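Local coordinates for protein antigen 43 (Escherichia coli, PDB 4KH3) that probably mediates clumping of bacteria as a surface-exposed autotransporter adhesin whose alpha domain associates with copies of itself on neighbouring cells, at residues I359-K371 with N378-G390. Residues are numbered along the deposited sequence; the frame is centred on the assembly and turned at random.
Sequences IGGGQADALMLEK and NAGDTATDTTVNG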
# COMPACT_ATOMS: atom_id res chain seq x y z
N ILE A 359 -22.60 -17.79 -8.79
CA ILE A 359 -21.85 -18.22 -9.94
C ILE A 359 -21.43 -19.63 -9.59
O ILE A 359 -21.07 -19.90 -8.45
CB ILE A 359 -20.59 -17.36 -10.15
CG1 ILE A 359 -20.94 -15.88 -10.06
CG2 ILE A 359 -19.93 -17.69 -11.49
CD1 ILE A 359 -19.78 -14.96 -10.36
N GLY A 360 -21.50 -20.55 -10.55
CA GLY A 360 -21.19 -21.94 -10.30
C GLY A 360 -21.41 -22.80 -11.53
O GLY A 360 -22.43 -22.67 -12.21
N GLY A 361 -20.44 -23.66 -11.84
CA GLY A 361 -20.50 -24.50 -13.02
C GLY A 361 -20.72 -23.71 -14.30
O GLY A 361 -21.44 -24.14 -15.21
N GLY A 362 -20.10 -22.53 -14.37
CA GLY A 362 -20.20 -21.68 -15.55
C GLY A 362 -21.53 -20.96 -15.70
O GLY A 362 -21.81 -20.43 -16.77
N GLN A 363 -22.34 -20.95 -14.64
CA GLN A 363 -23.62 -20.25 -14.67
C GLN A 363 -23.64 -19.12 -13.64
O GLN A 363 -23.46 -19.35 -12.45
CB GLN A 363 -24.79 -21.20 -14.39
CG GLN A 363 -24.84 -22.43 -15.29
CD GLN A 363 -25.42 -22.14 -16.67
OE1 GLN A 363 -26.55 -21.65 -16.80
NE2 GLN A 363 -24.65 -22.44 -17.71
N ALA A 364 -23.89 -17.90 -14.12
CA ALA A 364 -24.04 -16.76 -13.24
C ALA A 364 -25.52 -16.42 -13.14
O ALA A 364 -26.25 -16.50 -14.12
CB ALA A 364 -23.27 -15.57 -13.78
N ASP A 365 -25.96 -16.05 -11.94
CA ASP A 365 -27.35 -15.71 -11.75
C ASP A 365 -27.50 -14.52 -10.83
O ASP A 365 -27.06 -14.54 -9.68
CB ASP A 365 -28.15 -16.90 -11.19
CG ASP A 365 -29.62 -16.55 -10.92
OD1 ASP A 365 -30.30 -16.04 -11.84
OD2 ASP A 365 -30.08 -16.76 -9.77
N ALA A 366 -28.13 -13.47 -11.36
CA ALA A 366 -28.54 -12.31 -10.59
C ALA A 366 -27.36 -11.48 -10.06
O ALA A 366 -27.45 -10.85 -9.00
CB ALA A 366 -29.49 -12.72 -9.47
N LEU A 367 -26.26 -11.48 -10.80
CA LEU A 367 -25.14 -10.59 -10.52
C LEU A 367 -25.57 -9.13 -10.54
O LEU A 367 -26.25 -8.68 -11.46
CB LEU A 367 -24.05 -10.78 -11.56
CG LEU A 367 -23.29 -12.08 -11.44
CD1 LEU A 367 -22.18 -12.07 -12.44
CD2 LEU A 367 -22.75 -12.25 -10.04
N MET A 368 -25.18 -8.39 -9.51
CA MET A 368 -25.40 -6.95 -9.49
C MET A 368 -24.04 -6.29 -9.53
O MET A 368 -23.24 -6.45 -8.61
CB MET A 368 -26.16 -6.53 -8.23
CG MET A 368 -26.11 -5.03 -7.96
SD MET A 368 -26.91 -4.04 -9.25
CE MET A 368 -28.63 -4.22 -8.77
N LEU A 369 -23.76 -5.58 -10.61
CA LEU A 369 -22.45 -4.95 -10.77
C LEU A 369 -22.53 -3.42 -10.71
O LEU A 369 -22.80 -2.77 -11.71
CB LEU A 369 -21.80 -5.42 -12.07
CG LEU A 369 -21.66 -6.94 -12.28
CD1 LEU A 369 -21.33 -7.25 -13.73
CD2 LEU A 369 -20.59 -7.51 -11.38
N GLU A 370 -22.30 -2.86 -9.52
CA GLU A 370 -22.23 -1.41 -9.34
C GLU A 370 -20.89 -0.85 -9.85
O GLU A 370 -20.00 -1.60 -10.26
CB GLU A 370 -22.39 -1.02 -7.87
CG GLU A 370 -23.49 -1.75 -7.12
CD GLU A 370 -24.85 -1.13 -7.33
OE1 GLU A 370 -24.95 -0.12 -8.06
OE2 GLU A 370 -25.84 -1.65 -6.78
N LYS A 371 -20.77 0.47 -9.83
CA LYS A 371 -19.55 1.14 -10.27
C LYS A 371 -18.34 0.57 -9.53
O LYS A 371 -18.34 0.47 -8.30
CB LYS A 371 -19.66 2.65 -10.08
CG LYS A 371 -18.45 3.42 -10.62
CD LYS A 371 -18.79 4.89 -10.85
CE LYS A 371 -17.66 5.62 -11.59
NZ LYS A 371 -18.06 7.01 -11.98
N ASN A 378 -16.80 -16.11 -19.51
CA ASN A 378 -15.97 -16.94 -20.37
C ASN A 378 -16.75 -17.65 -21.48
O ASN A 378 -17.97 -17.82 -21.39
CB ASN A 378 -15.20 -17.97 -19.54
CG ASN A 378 -14.28 -17.32 -18.52
OD1 ASN A 378 -13.72 -16.25 -18.77
ND2 ASN A 378 -14.12 -17.96 -17.37
N ALA A 379 -16.03 -18.02 -22.54
CA ALA A 379 -16.61 -18.81 -23.63
C ALA A 379 -17.33 -20.04 -23.08
O ALA A 379 -16.82 -20.72 -22.18
CB ALA A 379 -15.53 -19.23 -24.62
N GLY A 380 -18.52 -20.31 -23.59
CA GLY A 380 -19.26 -21.50 -23.20
C GLY A 380 -20.13 -21.31 -21.97
O GLY A 380 -20.93 -22.18 -21.63
N ASP A 381 -19.99 -20.17 -21.31
CA ASP A 381 -20.76 -19.93 -20.09
C ASP A 381 -22.04 -19.10 -20.28
O ASP A 381 -22.32 -18.60 -21.37
CB ASP A 381 -19.86 -19.36 -18.99
CG ASP A 381 -18.80 -20.35 -18.54
OD1 ASP A 381 -19.07 -21.57 -18.61
OD2 ASP A 381 -17.70 -19.93 -18.12
N THR A 382 -22.83 -18.99 -19.22
CA THR A 382 -24.09 -18.28 -19.28
C THR A 382 -24.27 -17.35 -18.07
O THR A 382 -24.06 -17.75 -16.93
CB THR A 382 -25.26 -19.29 -19.33
OG1 THR A 382 -25.25 -19.96 -20.60
CG2 THR A 382 -26.61 -18.59 -19.12
N ALA A 383 -24.64 -16.11 -18.33
CA ALA A 383 -24.98 -15.18 -17.26
C ALA A 383 -26.45 -14.81 -17.38
O ALA A 383 -26.89 -14.32 -18.42
CB ALA A 383 -24.11 -13.94 -17.33
N THR A 384 -27.20 -15.03 -16.31
CA THR A 384 -28.65 -14.88 -16.33
C THR A 384 -29.10 -13.80 -15.37
O THR A 384 -28.72 -13.80 -14.20
CB THR A 384 -29.33 -16.21 -15.91
OG1 THR A 384 -28.94 -17.24 -16.83
CG2 THR A 384 -30.85 -16.08 -15.92
N ASP A 385 -29.93 -12.89 -15.87
CA ASP A 385 -30.52 -11.83 -15.05
C ASP A 385 -29.48 -10.89 -14.44
O ASP A 385 -29.70 -10.35 -13.34
CB ASP A 385 -31.43 -12.42 -13.97
CG ASP A 385 -32.71 -12.99 -14.54
OD1 ASP A 385 -33.23 -12.43 -15.53
OD2 ASP A 385 -33.22 -14.00 -14.00
N THR A 386 -28.37 -10.69 -15.14
CA THR A 386 -27.38 -9.71 -14.71
C THR A 386 -27.94 -8.29 -14.76
O THR A 386 -28.58 -7.89 -15.74
CB THR A 386 -26.16 -9.72 -15.60
OG1 THR A 386 -25.75 -11.08 -15.84
CG2 THR A 386 -25.03 -8.94 -14.94
N THR A 387 -27.72 -7.53 -13.68
CA THR A 387 -27.92 -6.09 -13.72
C THR A 387 -26.54 -5.43 -13.61
O THR A 387 -25.82 -5.63 -12.63
CB THR A 387 -28.79 -5.59 -12.56
OG1 THR A 387 -30.10 -6.15 -12.67
CG2 THR A 387 -28.91 -4.09 -12.61
N VAL A 388 -26.18 -4.67 -14.64
CA VAL A 388 -24.97 -3.85 -14.59
C VAL A 388 -25.41 -2.42 -14.37
O VAL A 388 -26.11 -1.84 -15.20
CB VAL A 388 -24.18 -3.93 -15.90
CG1 VAL A 388 -22.85 -3.21 -15.76
CG2 VAL A 388 -23.95 -5.36 -16.29
N ASN A 389 -25.01 -1.85 -13.24
CA ASN A 389 -25.43 -0.50 -12.88
C ASN A 389 -24.22 0.38 -12.66
O ASN A 389 -23.84 0.67 -11.53
CB ASN A 389 -26.30 -0.55 -11.62
CG ASN A 389 -26.94 0.80 -11.30
OD1 ASN A 389 -27.25 1.59 -12.18
ND2 ASN A 389 -27.14 1.06 -10.01
N GLY A 390 -23.60 0.81 -13.76
CA GLY A 390 -22.38 1.59 -13.68
C GLY A 390 -21.12 0.74 -13.74
O GLY A 390 -20.03 1.27 -13.94
O HOH W 1 -27.11 -18.89 -15.51
O HOH W 2 -26.10 -12.84 -13.44
O HOH W 3 -23.14 2.06 -9.11
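Leu369 CD1 meets Val388 CG2 at 4.1 Å, and Ala364 CB meets Ala383 CB at 4.0 Å, between successive rungs of a right-handed parallel beta-helix, the fold of autotransporter stalks. These apolar side chains face the interior: Ala364 touches Phe375, Ala383 and Val388 touch Phe393, and Leu369 touches both; the small alanines probably leave room for the rings. Gln363 pairs with Thr382 and Met368 with Thr387, side by side on the outward face; Gln363 NE2 comes 3.6 Å from Thr382 CB. Bends at chi2 (64°) and chi3 (80°) lay Met368 SD and CE alongside Thr387 CG2. Backbone hydrogen bonds tie the rungs, such as Ala364 N to Thr382 O (2.8 Å). The strands turn a corner at Ala366 and Asp385, both with positive phi, which aspartate tolerates better than most non-glycine residues. There a water accepts from Leu367 N, donates to Thr384 O and is hydrogen-bonded to Thr386 OG1. Asp365 OD1 and Asp385 OD2, like charges 4.2 Å apart, probably repel somewhat; Asp385 OD1 accepts a hydrogen bond from Thr403 N. Asn389 OD1 accepts one from Asn408 ND2, while Asn389 ND2 reaches Glu370 OE1 on its syn side at 3.2 Å, through a bent hydrogen bond of 137°.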